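Local coordinates for D-alanyl-D-alanine carboxypeptidase DacD (Escherichia coli, PDB 5FSR), which removes C-terminal D-alanyl residues from sugar-peptide cell wall precursors during peptidoglycan synthesis, at residues R82-D87 with D140-G144; G92-W96 with V136-D140; L221-M227 with A272-R277; M227-K233 with I245-V249. All coordinates share one frame; numbering follows the deposited sequence.

Contact 1 (R82-D87 with D140-G144); sequences RITPDD and DYIAG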
loop_
_atom_site.group_PDB
_atom_site.type_symbol
_atom_site.label_atom_id
_atom_site.label_comp_id
_atom_site.label_asym_id
_atom_site.label_seq_id
_atom_site.Cartn_x
_atom_site.Cartn_y
_atom_site.Cartn_z
ATOM N N ARG A 82 -4.033 12.224 -18.410
ATOM C CA ARG A 82 -5.427 12.115 -18.821
ATOM C C ARG A 82 -6.289 13.018 -17.924
ATOM O O ARG A 82 -7.290 13.567 -18.398
ATOM C CB ARG A 82 -5.910 10.648 -18.724
ATOM C CG ARG A 82 -5.219 9.679 -19.695
ATOM C CD ARG A 82 -5.798 8.235 -19.698
ATOM N NE ARG A 82 -6.269 7.759 -18.380
ATOM C CZ ARG A 82 -5.660 6.900 -17.538
ATOM N NH1 ARG A 82 -4.485 6.338 -17.823
ATOM N NH2 ARG A 82 -6.253 6.584 -16.364
ATOM N N ILE A 83 -5.910 13.133 -16.638
ATOM C CA ILE A 83 -6.424 14.180 -15.734
ATOM C C ILE A 83 -5.285 14.939 -15.034
ATOM O O ILE A 83 -4.108 14.620 -15.209
ATOM C CB ILE A 83 -7.456 13.640 -14.695
ATOM C CG1 ILE A 83 -6.826 12.594 -13.763
ATOM C CG2 ILE A 83 -8.700 13.097 -15.408
ATOM C CD1 ILE A 83 -7.695 12.238 -12.559
ATOM N N THR A 84 -5.670 15.952 -14.262
ATOM C CA THR A 84 -4.776 16.850 -13.526
ATOM C C THR A 84 -5.485 17.069 -12.194
ATOM O O THR A 84 -6.704 16.963 -12.172
ATOM C CB THR A 84 -4.593 18.166 -14.327
ATOM O OG1 THR A 84 -3.381 18.108 -15.098
ATOM C CG2 THR A 84 -4.568 19.408 -13.466
ATOM N N PRO A 85 -4.733 17.306 -11.083
ATOM C CA PRO A 85 -5.402 17.474 -9.780
ATOM C C PRO A 85 -6.216 18.775 -9.660
ATOM O O PRO A 85 -7.134 18.865 -8.827
ATOM C CB PRO A 85 -4.248 17.438 -8.757
ATOM C CG PRO A 85 -3.035 16.986 -9.491
ATOM C CD PRO A 85 -3.256 17.252 -10.941
ATOM N N ASP A 86 -5.855 19.782 -10.454
ATOM C CA ASP A 86 -6.639 21.052 -10.584
ATOM C C ASP A 86 -7.950 21.000 -11.366
ATOM O O ASP A 86 -8.737 21.965 -11.318
ATOM C CB ASP A 86 -5.750 22.154 -11.173
ATOM C CG ASP A 86 -4.711 22.613 -10.202
ATOM O OD1 ASP A 86 -5.117 23.176 -9.160
ATOM O OD2 ASP A 86 -3.506 22.355 -10.434
ATOM N N ASP A 87 -8.187 19.901 -12.084
ATOM C CA ASP A 87 -9.401 19.735 -12.856
ATOM C C ASP A 87 -10.639 19.856 -11.962
ATOM O O ASP A 87 -10.691 19.237 -10.887
ATOM C CB ASP A 87 -9.416 18.363 -13.516
ATOM C CG ASP A 87 -8.435 18.238 -14.651
ATOM O OD1 ASP A 87 -7.563 19.108 -14.856
ATOM O OD2 ASP A 87 -8.549 17.218 -15.340
ATOM N N ASP A 140 -16.835 8.496 -12.299
ATOM C CA ASP A 140 -17.542 9.103 -13.476
ATOM C C ASP A 140 -16.627 10.020 -14.238
ATOM O O ASP A 140 -16.570 9.950 -15.458
ATOM C CB ASP A 140 -18.838 9.855 -13.062
ATOM C CG ASP A 140 -19.887 8.918 -12.510
ATOM O OD1 ASP A 140 -19.728 7.700 -12.726
ATOM O OD2 ASP A 140 -20.841 9.350 -11.844
ATOM N N TYR A 141 -15.868 10.850 -13.533
ATOM C CA TYR A 141 -14.950 11.754 -14.241
ATOM C C TYR A 141 -13.867 10.976 -15.021
ATOM O O TYR A 141 -13.617 11.294 -16.193
ATOM C CB TYR A 141 -14.274 12.762 -13.305
ATOM C CG TYR A 141 -13.473 13.826 -14.039
ATOM C CD1 TYR A 141 -14.093 14.707 -14.925
ATOM C CD2 TYR A 141 -12.108 13.981 -13.812
ATOM C CE1 TYR A 141 -13.366 15.697 -15.574
ATOM C CE2 TYR A 141 -11.369 14.971 -14.449
ATOM C CZ TYR A 141 -11.996 15.825 -15.325
ATOM O OH TYR A 141 -11.273 16.810 -15.955
ATOM N N ILE A 142 -13.280 9.955 -14.391
ATOM C CA ILE A 142 -12.128 9.233 -14.969
ATOM C C ILE A 142 -12.468 8.244 -16.099
ATOM O O ILE A 142 -11.819 8.237 -17.129
ATOM C CB ILE A 142 -11.290 8.533 -13.868
ATOM C CG1 ILE A 142 -10.635 9.583 -12.988
ATOM C CG2 ILE A 142 -10.189 7.651 -14.490
ATOM C CD1 ILE A 142 -10.131 9.052 -11.669
ATOM N N ALA A 143 -13.466 7.407 -15.899
ATOM C CA ALA A 143 -13.839 6.416 -16.907
ATOM C C ALA A 143 -15.148 6.696 -17.667
ATOM O O ALA A 143 -15.473 6.005 -18.611
ATOM C CB ALA A 143 -13.913 5.058 -16.239
ATOM N N GLY A 144 -15.904 7.708 -17.253
ATOM C CA GLY A 144 -17.230 7.955 -17.811
ATOM C C GLY A 144 -18.311 7.233 -17.026
ATOM O O GLY A 144 -19.495 7.518 -17.226
#

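Contact 2 (G92-W96 with V136-D140); sequences GRDAW and VALAD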
loop_
_atom_site.group_PDB
_atom_site.type_symbol
_atom_site.label_atom_id
_atom_site.label_comp_id
_atom_site.label_asym_id
_atom_site.label_seq_id
_atom_site.Cartn_x
_atom_site.Cartn_y
_atom_site.Cartn_z
ATOM N N GLY A 92 -22.396 14.654 -10.030
ATOM C CA GLY A 92 -23.710 14.156 -10.441
ATOM C C GLY A 92 -24.500 13.655 -9.239
ATOM O O GLY A 92 -23.979 13.605 -8.124
ATOM N N ARG A 93 -25.773 13.317 -9.452
ATOM C CA ARG A 93 -26.634 12.792 -8.377
ATOM C C ARG A 93 -26.193 11.408 -7.929
ATOM O O ARG A 93 -26.504 10.997 -6.822
ATOM C CB ARG A 93 -28.136 12.786 -8.762
ATOM C CG ARG A 93 -28.513 11.933 -9.951
ATOM C CD ARG A 93 -30.000 11.611 -10.014
ATOM N NE ARG A 93 -30.142 10.546 -11.010
ATOM C CZ ARG A 93 -30.187 10.717 -12.336
ATOM N NH1 ARG A 93 -30.217 11.948 -12.891
ATOM N NH2 ARG A 93 -30.216 9.630 -13.125
ATOM N N ASP A 94 -25.572 10.670 -8.844
ATOM C CA ASP A 94 -24.634 9.555 -8.535
ATOM C C ASP A 94 -23.803 9.662 -7.238
ATOM O O ASP A 94 -23.707 8.721 -6.471
ATOM C CB ASP A 94 -23.621 9.449 -9.697
ATOM C CG ASP A 94 -24.100 8.565 -10.780
ATOM O OD1 ASP A 94 -25.322 8.636 -11.066
ATOM O OD2 ASP A 94 -23.269 7.787 -11.327
ATOM N N ALA A 95 -23.160 10.798 -7.057
ATOM C CA ALA A 95 -22.192 11.018 -5.983
ATOM C C ALA A 95 -22.787 11.718 -4.758
ATOM O O ALA A 95 -22.048 12.292 -3.955
ATOM C CB ALA A 95 -21.033 11.822 -6.541
ATOM N N TRP A 96 -24.121 11.657 -4.626
ATOM C CA TRP A 96 -24.861 12.358 -3.590
ATOM C C TRP A 96 -25.567 11.315 -2.704
ATOM O O TRP A 96 -26.362 10.522 -3.207
ATOM C CB TRP A 96 -25.843 13.315 -4.265
ATOM C CG TRP A 96 -26.537 14.325 -3.365
ATOM C CD1 TRP A 96 -26.115 14.776 -2.148
ATOM C CD2 TRP A 96 -27.755 15.030 -3.647
ATOM N NE1 TRP A 96 -26.997 15.709 -1.643
ATOM C CE2 TRP A 96 -28.015 15.883 -2.541
ATOM C CE3 TRP A 96 -28.664 15.021 -4.722
ATOM C CZ2 TRP A 96 -29.153 16.714 -2.476
ATOM C CZ3 TRP A 96 -29.792 15.846 -4.658
ATOM C CH2 TRP A 96 -30.022 16.681 -3.538
ATOM N N VAL A 136 -17.364 7.639 -6.356
ATOM C CA VAL A 136 -18.284 7.683 -7.498
ATOM C C VAL A 136 -17.984 8.880 -8.422
ATOM O O VAL A 136 -17.961 8.719 -9.641
ATOM C CB VAL A 136 -19.727 7.697 -7.029
ATOM C CG1 VAL A 136 -20.682 8.008 -8.185
ATOM C CG2 VAL A 136 -20.045 6.352 -6.369
ATOM N N ALA A 137 -17.730 10.047 -7.831
ATOM C CA ALA A 137 -17.522 11.264 -8.612
ATOM C C ALA A 137 -16.213 11.209 -9.392
ATOM O O ALA A 137 -16.157 11.667 -10.559
ATOM C CB ALA A 137 -17.574 12.490 -7.729
ATOM N N LEU A 138 -15.170 10.654 -8.756
ATOM C CA LEU A 138 -13.911 10.445 -9.426
ATOM C C LEU A 138 -14.063 9.390 -10.529
ATOM O O LEU A 138 -13.517 9.539 -11.606
ATOM C CB LEU A 138 -12.810 10.005 -8.417
ATOM C CG LEU A 138 -12.259 11.071 -7.478
ATOM C CD1 LEU A 138 -11.500 10.401 -6.334
ATOM C CD2 LEU A 138 -11.356 12.050 -8.213
ATOM N N ALA A 139 -14.774 8.309 -10.238
ATOM C CA ALA A 139 -15.028 7.264 -11.227
ATOM C C ALA A 139 -15.709 7.805 -12.472
ATOM O O ALA A 139 -15.191 7.629 -13.595
ATOM C CB ALA A 139 -15.835 6.101 -10.643
ATOM N N ASP A 140 -16.835 8.496 -12.299
ATOM C CA ASP A 140 -17.542 9.103 -13.476
ATOM C C ASP A 140 -16.627 10.020 -14.238
ATOM O O ASP A 140 -16.570 9.950 -15.458
ATOM C CB ASP A 140 -18.838 9.855 -13.062
ATOM C CG ASP A 140 -19.887 8.918 -12.510
ATOM O OD1 ASP A 140 -19.728 7.700 -12.726
ATOM O OD2 ASP A 140 -20.841 9.350 -11.844
#

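Contact 3 (L221-M227 with A272-R277); sequences LLWDKTM and ARKLLR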
loop_
_atom_site.group_PDB
_atom_site.type_symbol
_atom_site.label_atom_id
_atom_site.label_comp_id
_atom_site.label_asym_id
_atom_site.label_seq_id
_atom_site.Cartn_x
_atom_site.Cartn_y
_atom_site.Cartn_z
ATOM N N LEU A 221 -2.715 5.112 13.656
ATOM C CA LEU A 221 -1.263 5.026 13.744
ATOM C C LEU A 221 -0.508 6.303 13.324
ATOM O O LEU A 221 0.645 6.491 13.739
ATOM C CB LEU A 221 -0.731 3.803 12.972
ATOM C CG LEU A 221 -1.006 2.427 13.602
ATOM C CD1 LEU A 221 -0.626 1.322 12.631
ATOM C CD2 LEU A 221 -0.263 2.221 14.925
ATOM N N LEU A 222 -1.139 7.168 12.536
ATOM C CA LEU A 222 -0.567 8.486 12.179
ATOM C C LEU A 222 -0.109 9.354 13.372
ATOM O O LEU A 222 0.829 10.142 13.211
ATOM C CB LEU A 222 -1.578 9.308 11.336
ATOM C CG LEU A 222 -1.871 8.885 9.893
ATOM C CD1 LEU A 222 -2.850 9.852 9.236
ATOM C CD2 LEU A 222 -0.591 8.783 9.062
ATOM N N TRP A 223 -0.796 9.232 14.523
ATOM C CA TRP A 223 -0.496 9.991 15.748
ATOM C C TRP A 223 0.403 9.225 16.722
ATOM O O TRP A 223 0.501 9.609 17.873
ATOM C CB TRP A 223 -1.796 10.366 16.516
ATOM C CG TRP A 223 -2.616 11.429 15.893
ATOM C CD1 TRP A 223 -2.459 12.777 16.049
ATOM C CD2 TRP A 223 -3.745 11.246 15.030
ATOM N NE1 TRP A 223 -3.404 13.447 15.305
ATOM C CE2 TRP A 223 -4.213 12.537 14.676
ATOM C CE3 TRP A 223 -4.407 10.119 14.512
ATOM C CZ2 TRP A 223 -5.308 12.739 13.819
ATOM C CZ3 TRP A 223 -5.504 10.321 13.645
ATOM C CH2 TRP A 223 -5.940 11.630 13.313
ATOM N N ASP A 224 1.052 8.156 16.268
ATOM C CA ASP A 224 1.942 7.372 17.124
ATOM C C ASP A 224 3.180 8.192 17.407
ATOM O O ASP A 224 3.806 8.706 16.493
ATOM C CB ASP A 224 2.317 6.059 16.448
ATOM C CG ASP A 224 3.041 5.094 17.377
ATOM O OD1 ASP A 224 3.311 5.421 18.549
ATOM O OD2 ASP A 224 3.377 3.983 16.919
ATOM N N LYS A 225 3.526 8.301 18.687
ATOM C CA LYS A 225 4.659 9.115 19.143
ATOM C C LYS A 225 5.909 8.247 19.398
ATOM O O LYS A 225 6.735 8.575 20.277
ATOM C CB LYS A 225 4.277 9.911 20.420
ATOM N N THR A 226 6.037 7.143 18.669
ATOM C CA THR A 226 7.233 6.319 18.712
ATOM C C THR A 226 7.765 5.862 17.335
ATOM O O THR A 226 8.769 5.141 17.289
ATOM C CB THR A 226 7.006 5.087 19.617
ATOM O OG1 THR A 226 8.267 4.647 20.135
ATOM C CG2 THR A 226 6.316 3.927 18.869
ATOM N N MET A 227 7.111 6.277 16.238
ATOM C CA MET A 227 7.517 5.949 14.848
ATOM C C MET A 227 7.124 7.096 13.885
ATOM O O MET A 227 6.468 8.071 14.297
ATOM C CB MET A 227 6.851 4.653 14.351
ATOM C CG MET A 227 6.563 3.563 15.382
ATOM S SD MET A 227 6.003 2.045 14.577
ATOM C CE MET A 227 7.547 1.401 13.955
ATOM N N ALA A 272 0.121 -4.760 14.097
ATOM C CA ALA A 272 0.785 -4.001 13.023
ATOM C C ALA A 272 2.049 -3.266 13.452
ATOM O O ALA A 272 3.037 -3.238 12.689
ATOM C CB ALA A 272 -0.173 -3.003 12.380
ATOM N N ARG A 273 1.993 -2.645 14.633
ATOM C CA ARG A 273 3.151 -1.986 15.248
ATOM C C ARG A 273 4.121 -2.987 15.922
ATOM O O ARG A 273 5.264 -2.644 16.165
ATOM C CB ARG A 273 2.680 -0.935 16.268
ATOM C CG ARG A 273 3.664 0.197 16.580
ATOM C CD ARG A 273 3.284 0.866 17.906
ATOM N NE ARG A 273 2.212 1.852 17.690
ATOM C CZ ARG A 273 1.300 2.247 18.584
ATOM N NH1 ARG A 273 1.240 1.732 19.805
ATOM N NH2 ARG A 273 0.406 3.155 18.222
ATOM N N LYS A 274 3.664 -4.192 16.264
ATOM C CA LYS A 274 4.570 -5.287 16.673
ATOM C C LYS A 274 5.378 -5.784 15.450
ATOM O O LYS A 274 6.548 -6.104 15.579
ATOM C CB LYS A 274 3.753 -6.437 17.265
ATOM C CG LYS A 274 4.513 -7.676 17.693
ATOM C CD LYS A 274 3.586 -8.882 17.866
ATOM C CE LYS A 274 2.615 -8.738 19.024
ATOM N NZ LYS A 274 1.819 -9.987 19.193
ATOM N N LEU A 275 4.742 -5.851 14.281
ATOM C CA LEU A 275 5.413 -6.296 13.067
ATOM C C LEU A 275 6.472 -5.304 12.613
ATOM O O LEU A 275 7.641 -5.693 12.438
ATOM C CB LEU A 275 4.431 -6.522 11.925
ATOM C CG LEU A 275 3.722 -7.862 11.901
ATOM C CD1 LEU A 275 2.718 -7.864 10.749
ATOM C CD2 LEU A 275 4.735 -9.006 11.738
ATOM N N LEU A 276 6.059 -4.047 12.462
ATOM C CA LEU A 276 6.927 -2.922 12.090
ATOM C C LEU A 276 8.058 -2.621 13.075
ATOM O O LEU A 276 9.124 -2.164 12.689
ATOM C CB LEU A 276 6.098 -1.631 11.963
ATOM C CG LEU A 276 5.157 -1.514 10.784
ATOM C CD1 LEU A 276 4.154 -0.350 10.991
ATOM C CD2 LEU A 276 5.960 -1.347 9.508
ATOM N N ARG A 277 7.794 -2.807 14.351
ATOM C CA ARG A 277 8.854 -2.656 15.332
ATOM C C ARG A 277 9.917 -3.759 15.197
ATOM O O ARG A 277 11.102 -3.482 15.323
ATOM C CB ARG A 277 8.297 -2.642 16.752
ATOM C CG ARG A 277 9.163 -1.851 17.682
ATOM C CD ARG A 277 8.896 -0.376 17.463
ATOM N NE ARG A 277 9.992 0.414 18.036
ATOM C CZ ARG A 277 11.187 0.662 17.468
ATOM N NH1 ARG A 277 11.476 0.237 16.242
ATOM N NH2 ARG A 277 12.111 1.373 18.136
#

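Contact 4 (M227-K233 with I245-V249); sequences MNVDGLK and IASAV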
loop_
_atom_site.group_PDB
_atom_site.type_symbol
_atom_site.label_atom_id
_atom_site.label_comp_id
_atom_site.label_asym_id
_atom_site.label_seq_id
_atom_site.Cartn_x
_atom_site.Cartn_y
_atom_site.Cartn_z
ATOM N N MET A 227 7.111 6.277 16.238
ATOM C CA MET A 227 7.517 5.949 14.848
ATOM C C MET A 227 7.124 7.096 13.885
ATOM O O MET A 227 6.468 8.071 14.297
ATOM C CB MET A 227 6.851 4.653 14.351
ATOM C CG MET A 227 6.563 3.563 15.382
ATOM S SD MET A 227 6.003 2.045 14.577
ATOM C CE MET A 227 7.547 1.401 13.955
ATOM N N ASN A 228 7.529 6.960 12.624
ATOM C CA ASN A 228 7.197 7.882 11.541
ATOM C C ASN A 228 6.287 7.122 10.589
ATOM O O ASN A 228 6.720 6.733 9.487
ATOM C CB ASN A 228 8.497 8.350 10.840
ATOM C CG ASN A 228 8.260 9.240 9.612
ATOM O OD1 ASN A 228 7.160 9.703 9.364
ATOM N ND2 ASN A 228 9.316 9.484 8.843
ATOM N N VAL A 229 5.053 6.862 11.039
ATOM C CA VAL A 229 4.037 6.156 10.241
ATOM C C VAL A 229 3.249 7.186 9.424
ATOM O O VAL A 229 2.688 8.125 9.983
ATOM C CB VAL A 229 3.061 5.316 11.101
ATOM C CG1 VAL A 229 1.962 4.695 10.245
ATOM C CG2 VAL A 229 3.786 4.217 11.848
ATOM N N ASP A 230 3.231 7.019 8.106
ATOM C CA ASP A 230 2.496 7.916 7.232
ATOM C C ASP A 230 1.456 7.059 6.476
ATOM O O ASP A 230 1.071 7.384 5.355
ATOM C CB ASP A 230 3.465 8.741 6.348
ATOM C CG ASP A 230 4.298 7.886 5.377
ATOM O OD1 ASP A 230 4.010 6.695 5.150
ATOM O OD2 ASP A 230 5.258 8.434 4.806
ATOM N N GLY A 231 0.955 6.057 7.227
ATOM C CA GLY A 231 0.450 4.735 6.818
ATOM C C GLY A 231 -0.648 4.810 5.827
ATOM O O GLY A 231 -0.766 5.839 5.157
ATOM N N LEU A 232 -1.418 3.726 5.653
ATOM C CA LEU A 232 -2.431 3.726 4.603
ATOM C C LEU A 232 -3.892 3.765 5.128
ATOM O O LEU A 232 -4.542 4.773 4.997
ATOM C CB LEU A 232 -2.194 2.625 3.564
ATOM C CG LEU A 232 -1.049 2.900 2.559
ATOM C CD1 LEU A 232 0.291 2.301 3.019
ATOM C CD2 LEU A 232 -1.358 2.372 1.173
ATOM N N LYS A 233 -4.389 2.680 5.701
ATOM C CA LYS A 233 -5.799 2.541 5.933
ATOM C C LYS A 233 -6.128 1.356 6.861
ATOM O O LYS A 233 -5.477 0.300 6.831
ATOM C CB LYS A 233 -6.538 2.378 4.594
ATOM C CG LYS A 233 -8.048 2.599 4.664
ATOM C CD LYS A 233 -8.672 2.935 3.291
ATOM C CE LYS A 233 -9.846 3.924 3.426
ATOM N NZ LYS A 233 -9.891 4.897 2.275
ATOM N N ILE A 245 -3.388 -1.482 6.978
ATOM C CA ILE A 245 -2.235 -1.268 6.110
ATOM C C ILE A 245 -1.506 -0.027 6.645
ATOM O O ILE A 245 -1.976 1.092 6.462
ATOM C CB ILE A 245 -2.628 -1.154 4.631
ATOM C CG1 ILE A 245 -3.431 -2.401 4.245
ATOM C CG2 ILE A 245 -1.401 -1.027 3.720
ATOM C CD1 ILE A 245 -3.573 -2.688 2.785
ATOM N N ALA A 246 -0.381 -0.264 7.358
ATOM C CA ALA A 246 0.522 0.775 7.793
ATOM C C ALA A 246 1.864 0.731 7.036
ATOM O O ALA A 246 2.264 -0.283 6.438
ATOM C CB ALA A 246 0.737 0.678 9.288
ATOM N N SER A 247 2.557 1.854 7.038
ATOM C CA SER A 247 3.864 1.947 6.424
ATOM C C SER A 247 4.648 2.990 7.216
ATOM O O SER A 247 4.101 4.025 7.583
ATOM C CB SER A 247 3.760 2.291 4.941
ATOM O OG SER A 247 5.012 2.637 4.396
ATOM N N ALA A 248 5.890 2.659 7.526
ATOM C CA ALA A 248 6.720 3.444 8.439
ATOM C C ALA A 248 8.082 3.666 7.812
ATOM O O ALA A 248 8.591 2.806 7.101
ATOM C CB ALA A 248 6.855 2.748 9.778
ATOM N N VAL A 249 8.606 4.863 8.023
ATOM C CA VAL A 249 9.918 5.229 7.596
ATOM C C VAL A 249 10.819 5.208 8.838
ATOM O O VAL A 249 10.371 5.378 9.965
ATOM C CB VAL A 249 9.934 6.632 6.933
ATOM C CG1 VAL A 249 11.372 7.105 6.665
ATOM C CG2 VAL A 249 9.164 6.617 5.635
HETATM O O HOH W 1 10.247 5.080 12.728
#

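Contact 1 (R82-D87 with D140-G144)
Ile83 and Ile142 mark the closest approach of the two backbones, CA to CA 7.6 Å, where the loop after helix 66-79 meets the C-terminal end of helix 132-143. The loop contains a type I beta turn from Thr84 to Asp87, and Asp87 N bonds back to Thr84 O. This is a surface contact in the helical part of the carboxypeptidase domain, away from the annotated catalytic residues. Between the segments, side chains do the joining. Tyr141 has its CG anti to the backbone N (chi1 -172°), which extends the ring toward the turn. Its hydroxyl donates a hydrogen bond to Asp87, with OH to OD2 at 2.8 Å. The carboxylate stands almost perpendicular to the ring, with the planes 88° apart. OD2 lies at the ring edge, in its plane, but the hydroxyl reaches OD2 from well above the carboxylate plane. The same OD2 also takes a weak bond from Thr84 N, at 3.3 Å. One oxygen therefore links the start of the turn, its end and the helix. Beside this polar pair, Ile83 fills the apolar part of the contact. Its CG2 comes within 3.4 Å of Tyr141 CE2, and the two side chains run antiparallel as they pass. Val119 of helix 119-127 touches Ile83, Asp87 and Tyr141, and Phe149 of helix 146-159 touches Ile142. The other branch of Ile83 crosses the Ile142 side chain at about a right angle, with Ile83 CD1 4.0 Å from Ile142 CG1.

Contact 2 (G92-W96 with V136-D140)
Asp140 N bonds to Val136 O at 2.9 Å, a regular helical bond that sets Val136 and Asp140 one turn apart, both facing residues 92-96. This is a loop-on-helix contact. The loop follows strand 88-90, and helix 132-143 begins just after Ser130, the serine of the SXN motif of penicillin-binding proteins and an active-site residue by similarity. The loop keeps its own curl through Ala95 N, which bonds to Gly92 O at 3.1 Å. Ala95 and Val136 bring the backbones closest, with CA atoms 5.4 Å apart. A chi1 of 169° swings Val136 CG1 over to the loop, where it lies 3.5 Å from Asp94 O and 3.6 Å from Asp94 CB. Phe103 and Gln146 also touch Val136. One turn on, two acidic groups meet. Asp94 OD2 and Asp140 OD2 are 2.9 Å apart, and the carboxylate planes are turned 59° against each other. Two carboxylate oxygens this close would repel if both were charged, so a raised pKa or a shared proton is possible. Ala95 CB supplies the apolar side, packing on Val136 CG1 and on the methyl of Ala137. Leu122 of helix 119-127 packs on Ala137, whose CB meets Ala95 CB at 3.7 Å.

Contact 3 (L221-M227 with A272-R277)
Arg273 reaches from helix 265-282 to Asp224, Leu221 and Met227 in the loop that leads into strand 228-236. It is a helix-to-loop contact beside the five-stranded antiparallel sheet of the domain. From CB, a chi1 of -156° carries CG away from the backbone N and out toward the loop. CG meets the thioether of Met227, with Arg273 CG 3.6 Å from Met227 SD. CD then passes Asp224 OD2 at 3.3 Å. The chain bends at chi3, and this turns the guanidinium under the carboxylate. NE forms a salt bridge with Asp224 OD2. The modelled separation of 2.5 Å is unusually short, so its exact value is doubtful. The two groups do not meet flat in one plane: the carboxylate sits over one face of the guanidinium, with the planes 44° apart. Asp224 OD1 is 3.5 Å above that face, toward its rim. The carboxylate has a further link inside the loop, a weak bond from Thr226 N to OD1. At the tip, Arg273 NH2 lies 3.5 Å from Leu221 CD2. Leu221 turns its other methyl to Ala272, and it also touches Leu244 and Ala246 of strand 242-250. Met227 carries the packing one turn further along the helix. A turn about its CG-SD bond (chi3 77°) brings the methyl onto Leu276, with Met227 CE 3.9 Å from Leu276 CB.

Contact 4 (M227-K233 with I245-V249)
Leu232 and Ile245 lie at a slant to each other across the hairpin of strands 228-236 and 242-250, with Leu232 CB 3.7 Å from Ile245 CG2. Helices 182-193 and 66-79 cover this pair. Asn228 and Val249, by contrast, run side by side in the same direction, and Asn228 ND2 lies 3.5 Å from Val249 CB. On the opposite face of the sheet, Val229 CG2 packs on Ala248 CB at 4.0 Å. The strands are antiparallel, and a classic beta bulge shifts their register. Two residues, Leu232 and Lys233, stand opposite the single Ile245, and Ile245 O accepts from Leu232 N at 2.8 Å and from Lys233 N at 3.0 Å. Lys233 O takes a bond back from Ile245 N at 2.7 Å. Further along, Val249 N donates to Asn228 O almost straight (172°). Asp230 OD1 is held by Tyr200 and by Arg254, which also bonds Ser247 OG. Lys233 opens the KTG motif of the family and is substrate-binding by similarity. Its amino end extends off the hairpin, and NZ makes a weak hydrogen bond with Ser130 OG. The bulge bonds probably help to position the Lys233 backbone, consistent with its amino group lying beside Ser130.

From the N terminus, the chain first passes the loop after helix 66-79, then the loop after strand 88-90. In contacts 1 and 2 both loops close on the same stretch of helix 132-143, where the segments overlap at Asp140. Their centres are 12 Å apart. The chain then moves to the sheet region, where contact 3 closes a second, separate loop from residue 221 to helix 265-282. Contact 4, the hairpin 228-236 and 242-250, is nested inside it and shares Met227. Leu222 CD2 also packs 3.5 Å from Val229 O across the two. Contacts 1 and 2 thus tie loops to the helical region, while contacts 3 and 4 join sheet, loop and helix.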